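Local coordinates for protein glycosyl transferase (Staphylococcus aureus, PDB 5TZJ) that belongs to the family 2 glycosyl transferases, with an N-terminal mixed alpha/beta domain that holds uridine-diphosphate-N-acetylglucosamine and a helical linker domain behind it, at residues S22-F28 with I96-K102; L116-M120 with S196-Y201; K296-L300 with V315-Y319. All coordinates share one frame; numbering follows the deposited sequence.

Contact 1 (S22-F28 with I96-K102); sequences SLAKQDF and INKETLK
The amide of Gln26 reaches into the type I beta turn Asn97-Thr100 and is gripped at both ends. Its NE2 gives one N-H to Asn97 O at 2.8 Å and the other to Ser22 O, both acceptors close to the amide plane, which fixes the group's rotation. OE1 takes the backbone N-H of Leu101 at 3.1 Å, almost straight down the C=O bond, and a water that also receives Lys102 N. A bend at chi2 (-59°) folds the chain back so the amide holds its own helix end and the turn together. Asn97 OD1 takes Glu99 N, an Asx turn, and Glu99 is the N-cap residue of helix 100-111.

Asp27 turns its carboxylate toward the start of helix 100-111. Lys102 NZ forms a salt bridge to Asp27 OD1 at 2.8 Å from its syn side, tilted 30° out of the carboxylate plane, and also pairs with Glu99 OE1; in this salt-bridge network one ammonium probably offsets the repulsion of two carboxylates. Asp27 N donates to Lys98 O at 3.0 Å. Phe28 lays one ring face over Leu101 CB, a CH-pi contact 4.1 Å from the ring centroid, the side chains at about a right angle. Leu23 CD2 touches Ile96 CD1 at 3.6 Å, again nearly perpendicular, while a weak bond runs from Ile96 N to Ser22 OG, whose stronger partner is Leu19 O.

The contact joins the C-terminal end of helix 16-24 to the turn entering helix 100-111. Leu101 and Phe28 rest on Phe33 of strand 33-39, and Leu23 packs on Val5 of strand 3-9.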
loop_
_atom_site.group_PDB
_atom_site.type_symbol
_atom_site.label_atom_id
_atom_site.label_comp_id
_atom_site.label_asym_id
_atom_site.label_seq_id
_atom_site.Cartn_x
_atom_site.Cartn_y
_atom_site.Cartn_z
ATOM N N SER A 22 -0.010 -5.757 -23.535
ATOM C CA SER A 22 1.325 -5.639 -22.947
ATOM C C SER A 22 1.808 -6.988 -22.429
ATOM O O SER A 22 3.011 -7.277 -22.480
ATOM C CB SER A 22 1.327 -4.591 -21.828
ATOM O OG SER A 22 0.938 -5.164 -20.588
ATOM N N LEU A 23 0.877 -7.831 -21.948
ATOM C CA LEU A 23 1.206 -9.213 -21.594
ATOM C C LEU A 23 1.541 -10.055 -22.833
ATOM O O LEU A 23 2.488 -10.858 -22.814
ATOM C CB LEU A 23 0.044 -9.817 -20.796
ATOM C CG LEU A 23 -0.246 -9.035 -19.489
ATOM C CD1 LEU A 23 -1.263 -9.722 -18.579
ATOM C CD2 LEU A 23 1.040 -8.865 -18.733
ATOM N N ALA A 24 0.792 -9.888 -23.926
ATOM C CA ALA A 24 1.100 -10.684 -25.114
ATOM C C ALA A 24 2.373 -10.212 -25.819
ATOM O O ALA A 24 2.994 -11.002 -26.541
ATOM C CB ALA A 24 -0.093 -10.675 -26.079
ATOM N N LYS A 25 2.769 -8.950 -25.638
ATOM C CA LYS A 25 4.010 -8.415 -26.194
ATOM C C LYS A 25 5.231 -8.644 -25.303
ATOM O O LYS A 25 6.309 -8.147 -25.639
ATOM C CB LYS A 25 3.880 -6.905 -26.461
ATOM C CG LYS A 25 2.809 -6.489 -27.463
ATOM C CD LYS A 25 3.363 -6.209 -28.842
ATOM C CE LYS A 25 2.240 -6.139 -29.893
ATOM N NZ LYS A 25 1.071 -5.374 -29.356
ATOM N N GLN A 26 5.098 -9.347 -24.169
ATOM C CA GLN A 26 6.274 -9.681 -23.368
ATOM C C GLN A 26 7.305 -10.410 -24.222
ATOM O O GLN A 26 6.983 -11.392 -24.914
ATOM C CB GLN A 26 5.898 -10.541 -22.164
ATOM C CG GLN A 26 5.119 -9.785 -21.065
ATOM C CD GLN A 26 5.905 -8.605 -20.509
ATOM O OE1 GLN A 26 6.920 -8.785 -19.839
ATOM N NE2 GLN A 26 5.428 -7.394 -20.776
ATOM N N ASP A 27 8.544 -9.911 -24.186
ATOM C CA ASP A 27 9.658 -10.623 -24.815
ATOM C C ASP A 27 10.244 -11.580 -23.777
ATOM O O ASP A 27 11.368 -11.463 -23.290
ATOM C CB ASP A 27 10.671 -9.655 -25.436
ATOM C CG ASP A 27 11.493 -8.877 -24.426
ATOM O OD1 ASP A 27 12.601 -8.426 -24.831
ATOM O OD2 ASP A 27 11.059 -8.706 -23.260
ATOM N N PHE A 28 9.412 -12.558 -23.458
ATOM C CA PHE A 28 9.551 -13.574 -22.439
ATOM C C PHE A 28 8.669 -14.710 -22.921
ATOM O O PHE A 28 7.603 -14.432 -23.496
ATOM C CB PHE A 28 9.080 -13.055 -21.071
ATOM C CG PHE A 28 9.426 -13.963 -19.939
ATOM C CD1 PHE A 28 10.741 -14.073 -19.513
ATOM C CD2 PHE A 28 8.445 -14.732 -19.314
ATOM C CE1 PHE A 28 11.078 -14.923 -18.476
ATOM C CE2 PHE A 28 8.772 -15.587 -18.275
ATOM C CZ PHE A 28 10.100 -15.686 -17.858
ATOM N N ILE A 96 2.352 -2.995 -18.498
ATOM C CA ILE A 96 3.728 -3.224 -18.070
ATOM C C ILE A 96 4.663 -3.203 -19.283
ATOM O O ILE A 96 4.255 -3.446 -20.425
ATOM C CB ILE A 96 3.875 -4.548 -17.267
ATOM C CG1 ILE A 96 3.542 -5.764 -18.129
ATOM C CG2 ILE A 96 2.927 -4.563 -16.025
ATOM C CD1 ILE A 96 3.962 -7.087 -17.512
ATOM N N ASN A 97 5.931 -2.883 -19.014
ATOM C CA ASN A 97 6.955 -2.835 -20.055
ATOM C C ASN A 97 7.158 -4.213 -20.677
ATOM O O ASN A 97 7.018 -5.240 -20.015
ATOM C CB ASN A 97 8.277 -2.337 -19.446
ATOM C CG ASN A 97 9.362 -2.113 -20.481
ATOM O OD1 ASN A 97 9.752 -3.023 -21.227
ATOM N ND2 ASN A 97 9.861 -0.884 -20.531
ATOM N N LYS A 98 7.536 -4.238 -21.962
ATOM C CA LYS A 98 7.628 -5.525 -22.645
ATOM C C LYS A 98 8.785 -6.378 -22.127
ATOM O O LYS A 98 8.735 -7.607 -22.243
ATOM C CB LYS A 98 7.743 -5.312 -24.158
ATOM C CG LYS A 98 9.129 -4.927 -24.591
ATOM C CD LYS A 98 9.235 -4.783 -26.103
ATOM C CE LYS A 98 9.169 -3.319 -26.508
ATOM N NZ LYS A 98 10.299 -2.538 -25.907
ATOM N N GLU A 99 9.803 -5.768 -21.524
ATOM C CA GLU A 99 10.917 -6.504 -20.946
ATOM C C GLU A 99 10.740 -6.787 -19.454
ATOM O O GLU A 99 11.661 -7.318 -18.820
ATOM C CB GLU A 99 12.212 -5.736 -21.203
ATOM C CG GLU A 99 12.385 -5.445 -22.686
ATOM C CD GLU A 99 13.690 -4.761 -23.016
ATOM O OE1 GLU A 99 14.768 -5.409 -22.956
ATOM O OE2 GLU A 99 13.626 -3.558 -23.333
ATOM N N THR A 100 9.571 -6.481 -18.890
ATOM C CA THR A 100 9.390 -6.616 -17.447
ATOM C C THR A 100 9.687 -8.029 -16.969
ATOM O O THR A 100 10.512 -8.227 -16.073
ATOM C CB THR A 100 7.974 -6.210 -17.052
ATOM O OG1 THR A 100 7.802 -4.818 -17.338
ATOM C CG2 THR A 100 7.749 -6.460 -15.582
ATOM N N LEU A 101 9.031 -9.032 -17.553
ATOM C CA LEU A 101 9.206 -10.389 -17.037
ATOM C C LEU A 101 10.614 -10.916 -17.320
ATOM O O LEU A 101 11.183 -11.655 -16.508
ATOM C CB LEU A 101 8.137 -11.328 -17.625
ATOM C CG LEU A 101 6.669 -11.031 -17.258
ATOM C CD1 LEU A 101 5.735 -12.248 -17.540
ATOM C CD2 LEU A 101 6.531 -10.538 -15.810
ATOM N N LYS A 102 11.181 -10.565 -18.470
ATOM C CA LYS A 102 12.561 -10.951 -18.751
ATOM C C LYS A 102 13.520 -10.311 -17.745
ATOM O O LYS A 102 14.299 -11.006 -17.082
ATOM C CB LYS A 102 12.931 -10.559 -20.179
ATOM C CG LYS A 102 14.335 -10.930 -20.583
ATOM C CD LYS A 102 14.608 -10.389 -21.964
ATOM C CE LYS A 102 14.445 -8.874 -22.016
ATOM N NZ LYS A 102 14.930 -8.302 -23.310
HETATM O O HOH W 1 4.493 -4.662 -23.297
HETATM O O HOH W 2 9.500 -9.868 -20.576
#

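Contact 2 (L116-M120 with S196-Y201); sequences LLIKM and SDKAYY
Lys119 meets the 196-201 loop with both its carbonyl and its ammonium. Its O accepts two successive backbone N-H groups, from Tyr200 at 2.9 Å and from Tyr201 at 3.0 Å; they arrive from opposite faces of the carbonyl plane, and the Tyr201 bond is the straighter, 172° at the hydrogen against 144°. The side chain leaves with CG anti to the backbone N (chi1 177°), runs past Lys198 O, then bends at chi3 to place NZ 2.7 Å from Ser196 O. There CE lies tightly against Ser196 CB, at 3.4 Å.

Beside this polar core, Ile118 CB packs on Tyr200 CB at 4.0 Å, the side chains roughly perpendicular. Met120 and Tyr201, paired by a parallel beta bridge, run side by side in the same direction, with Met120 CE 3.9 Å from Tyr201 CD1. Met120 also touches the bound uridine-diphosphate-N-acetylglucosamine.

In the next shell, Ser196 OG is held by Phe133 O, and the hydroxyl of Tyr200 bonds to Asp103 of helix 100-111. Tyr201 OH reaches Asp94 and the backbone N of Asp91, while Lys198 CG covers part of one face of the Tyr200 ring.

The loop thus links two parallel partners of strand 115-122, strands 192-195 and 201-203, and Lys119 ties it to the strand at two points, carbonyl and ammonium. The negative end of the Ser196 carbonyl probably stabilises the ammonium charge, while the double acceptor at Lys119 O holds the start of the second strand beside the ligand-touching methionine.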
loop_
_atom_site.group_PDB
_atom_site.type_symbol
_atom_site.label_atom_id
_atom_site.label_comp_id
_atom_site.label_asym_id
_atom_site.label_seq_id
_atom_site.Cartn_x
_atom_site.Cartn_y
_atom_site.Cartn_z
ATOM N N LEU A 116 10.196 -8.300 -5.111
ATOM C CA LEU A 116 10.929 -7.457 -6.056
ATOM C C LEU A 116 10.062 -6.249 -6.380
ATOM O O LEU A 116 9.006 -6.386 -7.003
ATOM C CB LEU A 116 11.308 -8.218 -7.329
ATOM C CG LEU A 116 12.026 -7.474 -8.466
ATOM C CD1 LEU A 116 13.358 -6.750 -8.044
ATOM C CD2 LEU A 116 12.324 -8.412 -9.604
ATOM N N LEU A 117 10.512 -5.079 -5.961
ATOM C CA LEU A 117 9.875 -3.834 -6.359
ATOM C C LEU A 117 10.327 -3.520 -7.769
ATOM O O LEU A 117 11.504 -3.692 -8.090
ATOM C CB LEU A 117 10.268 -2.686 -5.407
ATOM C CG LEU A 117 9.528 -2.650 -4.063
ATOM C CD1 LEU A 117 10.057 -3.686 -3.088
ATOM C CD2 LEU A 117 9.524 -1.253 -3.429
ATOM N N ILE A 118 9.404 -3.043 -8.609
ATOM C CA ILE A 118 9.743 -2.676 -9.978
ATOM C C ILE A 118 9.298 -1.245 -10.229
ATOM O O ILE A 118 8.222 -0.829 -9.785
ATOM C CB ILE A 118 9.127 -3.641 -10.998
ATOM C CG1 ILE A 118 7.599 -3.723 -10.809
ATOM C CG2 ILE A 118 9.811 -5.007 -10.913
ATOM C CD1 ILE A 118 6.943 -4.593 -11.892
ATOM N N LYS A 119 10.159 -0.476 -10.886
ATOM C CA LYS A 119 9.954 0.962 -10.977
ATOM C C LYS A 119 8.653 1.266 -11.708
ATOM O O LYS A 119 8.350 0.669 -12.745
ATOM C CB LYS A 119 11.141 1.628 -11.696
ATOM C CG LYS A 119 10.943 3.120 -11.870
ATOM C CD LYS A 119 11.992 3.739 -12.763
ATOM C CE LYS A 119 13.356 3.657 -12.172
ATOM N NZ LYS A 119 14.382 4.210 -13.134
ATOM N N MET A 120 7.887 2.213 -11.175
ATOM C CA MET A 120 6.620 2.576 -11.786
ATOM C C MET A 120 6.721 3.918 -12.507
ATOM O O MET A 120 7.606 4.735 -12.242
ATOM C CB MET A 120 5.507 2.617 -10.737
ATOM C CG MET A 120 5.579 1.520 -9.683
ATOM S SD MET A 120 4.474 1.888 -8.290
ATOM C CE MET A 120 2.930 2.010 -9.203
ATOM N N SER A 196 15.189 -0.909 -10.912
ATOM C CA SER A 196 14.860 0.408 -11.446
ATOM C C SER A 196 15.461 0.677 -12.826
ATOM O O SER A 196 15.585 1.840 -13.214
ATOM C CB SER A 196 15.316 1.490 -10.473
ATOM O OG SER A 196 14.447 1.577 -9.370
ATOM N N ASP A 197 15.803 -0.363 -13.595
ATOM C CA ASP A 197 16.540 -0.143 -14.840
ATOM C C ASP A 197 15.707 0.575 -15.906
ATOM O O ASP A 197 16.268 1.328 -16.721
ATOM C CB ASP A 197 17.073 -1.477 -15.364
ATOM C CG ASP A 197 18.247 -1.982 -14.541
ATOM O OD1 ASP A 197 18.651 -1.274 -13.598
ATOM O OD2 ASP A 197 18.778 -3.068 -14.832
ATOM N N LYS A 198 14.386 0.354 -15.937
ATOM C CA LYS A 198 13.510 1.174 -16.770
ATOM C C LYS A 198 12.154 1.338 -16.086
ATOM O O LYS A 198 11.949 0.917 -14.939
ATOM C CB LYS A 198 13.384 0.594 -18.181
ATOM C CG LYS A 198 12.941 -0.838 -18.221
ATOM C CD LYS A 198 13.478 -1.564 -19.455
ATOM C CE LYS A 198 14.960 -1.828 -19.323
ATOM N NZ LYS A 198 15.458 -2.807 -20.319
ATOM N N ALA A 199 11.249 2.035 -16.770
ATOM C CA ALA A 199 9.867 2.118 -16.313
ATOM C C ALA A 199 9.198 0.775 -16.585
ATOM O O ALA A 199 8.971 0.418 -17.743
ATOM C CB ALA A 199 9.150 3.263 -17.024
ATOM N N TYR A 200 8.907 0.008 -15.535
ATOM C CA TYR A 200 8.281 -1.308 -15.712
ATOM C C TYR A 200 6.768 -1.289 -15.544
ATOM O O TYR A 200 6.045 -1.821 -16.395
ATOM C CB TYR A 200 8.899 -2.332 -14.742
ATOM C CG TYR A 200 10.354 -2.625 -15.069
ATOM C CD1 TYR A 200 10.698 -3.462 -16.135
ATOM C CD2 TYR A 200 11.377 -2.032 -14.345
ATOM C CE1 TYR A 200 12.041 -3.721 -16.453
ATOM C CE2 TYR A 200 12.715 -2.262 -14.665
ATOM C CZ TYR A 200 13.045 -3.115 -15.705
ATOM O OH TYR A 200 14.370 -3.359 -15.989
ATOM N N TYR A 201 6.271 -0.698 -14.462
ATOM C CA TYR A 201 4.847 -0.699 -14.165
ATOM C C TYR A 201 4.260 0.673 -14.533
ATOM O O TYR A 201 4.541 1.686 -13.872
ATOM C CB TYR A 201 4.615 -1.065 -12.692
ATOM C CG TYR A 201 3.156 -1.341 -12.414
ATOM C CD1 TYR A 201 2.266 -0.300 -12.230
ATOM C CD2 TYR A 201 2.655 -2.646 -12.391
ATOM C CE1 TYR A 201 0.918 -0.541 -12.051
ATOM C CE2 TYR A 201 1.321 -2.888 -12.175
ATOM C CZ TYR A 201 0.454 -1.831 -12.014
ATOM O OH TYR A 201 -0.893 -2.063 -11.817
#

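Contact 3 (K296-L300 with V315-Y319); sequences KLRPL and VEESY
Tyr319 points from helix 309-321 at Lys296 and Pro299. From CB the side chain extends with CG anti to the carbonyl carbon (chi1 -73°). CE2 and CZ each come within 3.6 Å of Lys296 O, which lies at the ring edge, near its plane. At the tip, OH donates to that same oxygen at 2.7 Å, lying in the carbonyl plane on a lone pair. Pro299 CG approaches the hydroxyl to 3.4 Å, and Lys296 CB flanks it at 3.8 Å.

One helical turn earlier, Val315 supplies the apolar half of the contact. Its CG1 presses on Leu300 CD2 at 3.3 Å, tighter than usual for two methyls, and CG2 rests on Pro299 CB at 4.1 Å. The CG of Glu316 adds a looser touch to Leu300 CD2, while its carboxylate turns to Ser263 OG and Gly261 N.

Segment 296-300 lies in the range of the TarS linker family, and Phe254 of helix 239-256 backs Leu300. Phe338 packs against Pro299 and Val315 and sets its ring steeply against that of Tyr319; strand 344-348 covers the pair through Phe345 on Pro299 and Ile348 on Lys296 and Tyr319. The pairing is therefore mostly hydrophobic, with a single directional bond. That bond gives the hydroxyl a main-chain acceptor and probably limits how the ring can shift, tying 296-300 to helix 309-321.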
loop_
_atom_site.group_PDB
_atom_site.type_symbol
_atom_site.label_atom_id
_atom_site.label_comp_id
_atom_site.label_asym_id
_atom_site.label_seq_id
_atom_site.Cartn_x
_atom_site.Cartn_y
_atom_site.Cartn_z
ATOM N N LYS A 296 6.937 16.359 15.194
ATOM C CA LYS A 296 5.643 17.024 14.989
ATOM C C LYS A 296 4.458 16.070 15.147
ATOM O O LYS A 296 3.334 16.519 15.471
ATOM C CB LYS A 296 5.602 17.691 13.605
ATOM C CG LYS A 296 5.636 16.648 12.427
ATOM C CD LYS A 296 5.654 17.311 11.075
ATOM C CE LYS A 296 5.809 16.290 9.897
ATOM N NZ LYS A 296 5.755 16.947 8.547
ATOM N N LEU A 297 4.687 14.759 15.034
ATOM C CA LEU A 297 3.559 13.830 15.163
ATOM C C LEU A 297 3.260 13.454 16.597
ATOM O O LEU A 297 2.183 12.900 16.852
ATOM C CB LEU A 297 3.820 12.521 14.380
ATOM C CG LEU A 297 4.031 12.879 12.904
ATOM C CD1 LEU A 297 4.386 11.609 11.985
ATOM C CD2 LEU A 297 2.824 13.702 12.312
ATOM N N ARG A 298 4.212 13.710 17.522
ATOM C CA ARG A 298 4.079 13.237 18.898
ATOM C C ARG A 298 2.832 13.790 19.581
ATOM O O ARG A 298 2.138 13.002 20.260
ATOM C CB ARG A 298 5.353 13.561 19.724
ATOM C CG ARG A 298 6.583 13.007 19.008
ATOM C CD ARG A 298 7.862 12.738 19.926
ATOM N NE ARG A 298 8.922 12.342 18.964
ATOM C CZ ARG A 298 10.114 12.953 18.865
ATOM N NH1 ARG A 298 10.437 13.935 19.685
ATOM N NH2 ARG A 298 10.974 12.588 17.924
ATOM N N PRO A 299 2.457 15.063 19.411
ATOM C CA PRO A 299 1.176 15.503 20.027
ATOM C C PRO A 299 -0.043 14.889 19.334
ATOM O O PRO A 299 -1.093 14.733 19.971
ATOM C CB PRO A 299 1.193 17.027 19.864
ATOM C CG PRO A 299 2.145 17.285 18.728
ATOM C CD PRO A 299 3.175 16.185 18.762
ATOM N N LEU A 300 0.048 14.572 18.040
ATOM C CA LEU A 300 -1.124 13.951 17.411
ATOM C C LEU A 300 -1.321 12.542 17.954
ATOM O O LEU A 300 -2.457 12.125 18.236
ATOM C CB LEU A 300 -0.960 13.909 15.886
ATOM C CG LEU A 300 -0.855 15.307 15.273
ATOM C CD1 LEU A 300 -0.604 15.218 13.785
ATOM C CD2 LEU A 300 -2.138 16.125 15.572
ATOM N N VAL A 315 -4.182 21.122 17.753
ATOM C CA VAL A 315 -2.840 20.885 17.209
ATOM C C VAL A 315 -2.814 21.130 15.695
ATOM O O VAL A 315 -1.961 21.871 15.183
ATOM C CB VAL A 315 -2.362 19.469 17.557
ATOM C CG1 VAL A 315 -1.128 19.097 16.741
ATOM C CG2 VAL A 315 -2.088 19.336 19.088
ATOM N N GLU A 316 -3.753 20.519 14.953
ATOM C CA GLU A 316 -3.727 20.627 13.499
ATOM C C GLU A 316 -3.946 22.065 13.047
ATOM O O GLU A 316 -3.320 22.507 12.075
ATOM C CB GLU A 316 -4.781 19.709 12.853
ATOM C CG GLU A 316 -4.479 18.180 13.078
ATOM C CD GLU A 316 -4.858 17.302 11.901
ATOM O OE1 GLU A 316 -6.083 17.091 11.679
ATOM O OE2 GLU A 316 -3.927 16.840 11.172
ATOM N N GLU A 317 -4.871 22.801 13.714
ATOM C CA GLU A 317 -5.116 24.167 13.320
ATOM C C GLU A 317 -3.913 25.035 13.679
ATOM O O GLU A 317 -3.571 25.953 12.940
ATOM C CB GLU A 317 -6.382 24.702 13.989
ATOM C CG GLU A 317 -7.671 23.955 13.478
ATOM C CD GLU A 317 -8.943 24.390 14.159
ATOM O OE1 GLU A 317 -8.856 25.051 15.216
ATOM O OE2 GLU A 317 -10.031 24.045 13.649
ATOM N N SER A 318 -3.262 24.730 14.800
ATOM C CA SER A 318 -2.060 25.474 15.202
ATOM C C SER A 318 -0.970 25.335 14.165
ATOM O O SER A 318 -0.383 26.331 13.730
ATOM C CB SER A 318 -1.591 24.974 16.557
ATOM O OG SER A 318 -2.516 25.415 17.538
ATOM N N TYR A 319 -0.690 24.098 13.745
ATOM C CA TYR A 319 0.268 23.881 12.667
ATOM C C TYR A 319 -0.125 24.665 11.436
ATOM O O TYR A 319 0.697 25.372 10.849
ATOM C CB TYR A 319 0.360 22.397 12.316
ATOM C CG TYR A 319 1.083 21.554 13.350
ATOM C CD1 TYR A 319 1.978 22.138 14.263
ATOM C CD2 TYR A 319 0.899 20.184 13.393
ATOM C CE1 TYR A 319 2.651 21.354 15.187
ATOM C CE2 TYR A 319 1.543 19.390 14.314
ATOM C CZ TYR A 319 2.453 19.977 15.198
ATOM O OH TYR A 319 3.108 19.151 16.091
#

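How the contacts relate
The chain meets its three contacts in series, none nested in or crossing another. Contact 1 closes the first loop, bringing the end of helix 16-24 to the entry of helix 100-111, around alternating strands and helices. Helix 100-111 leads directly into strand 115-122, where contact 2 opens; it closes when 196-201 returns beside that strand. These two contacts, centres 12 Å apart, touch: Asn97 N probably bonds to Tyr200 O at 2.8 Å, and Thr100 packs on the Tyr200 ring. Contact 3 closes a short loop between the successive helices 298-305 and 309-321, its centre about 36 Å from that of contact 2 and 47 Å from that of contact 1.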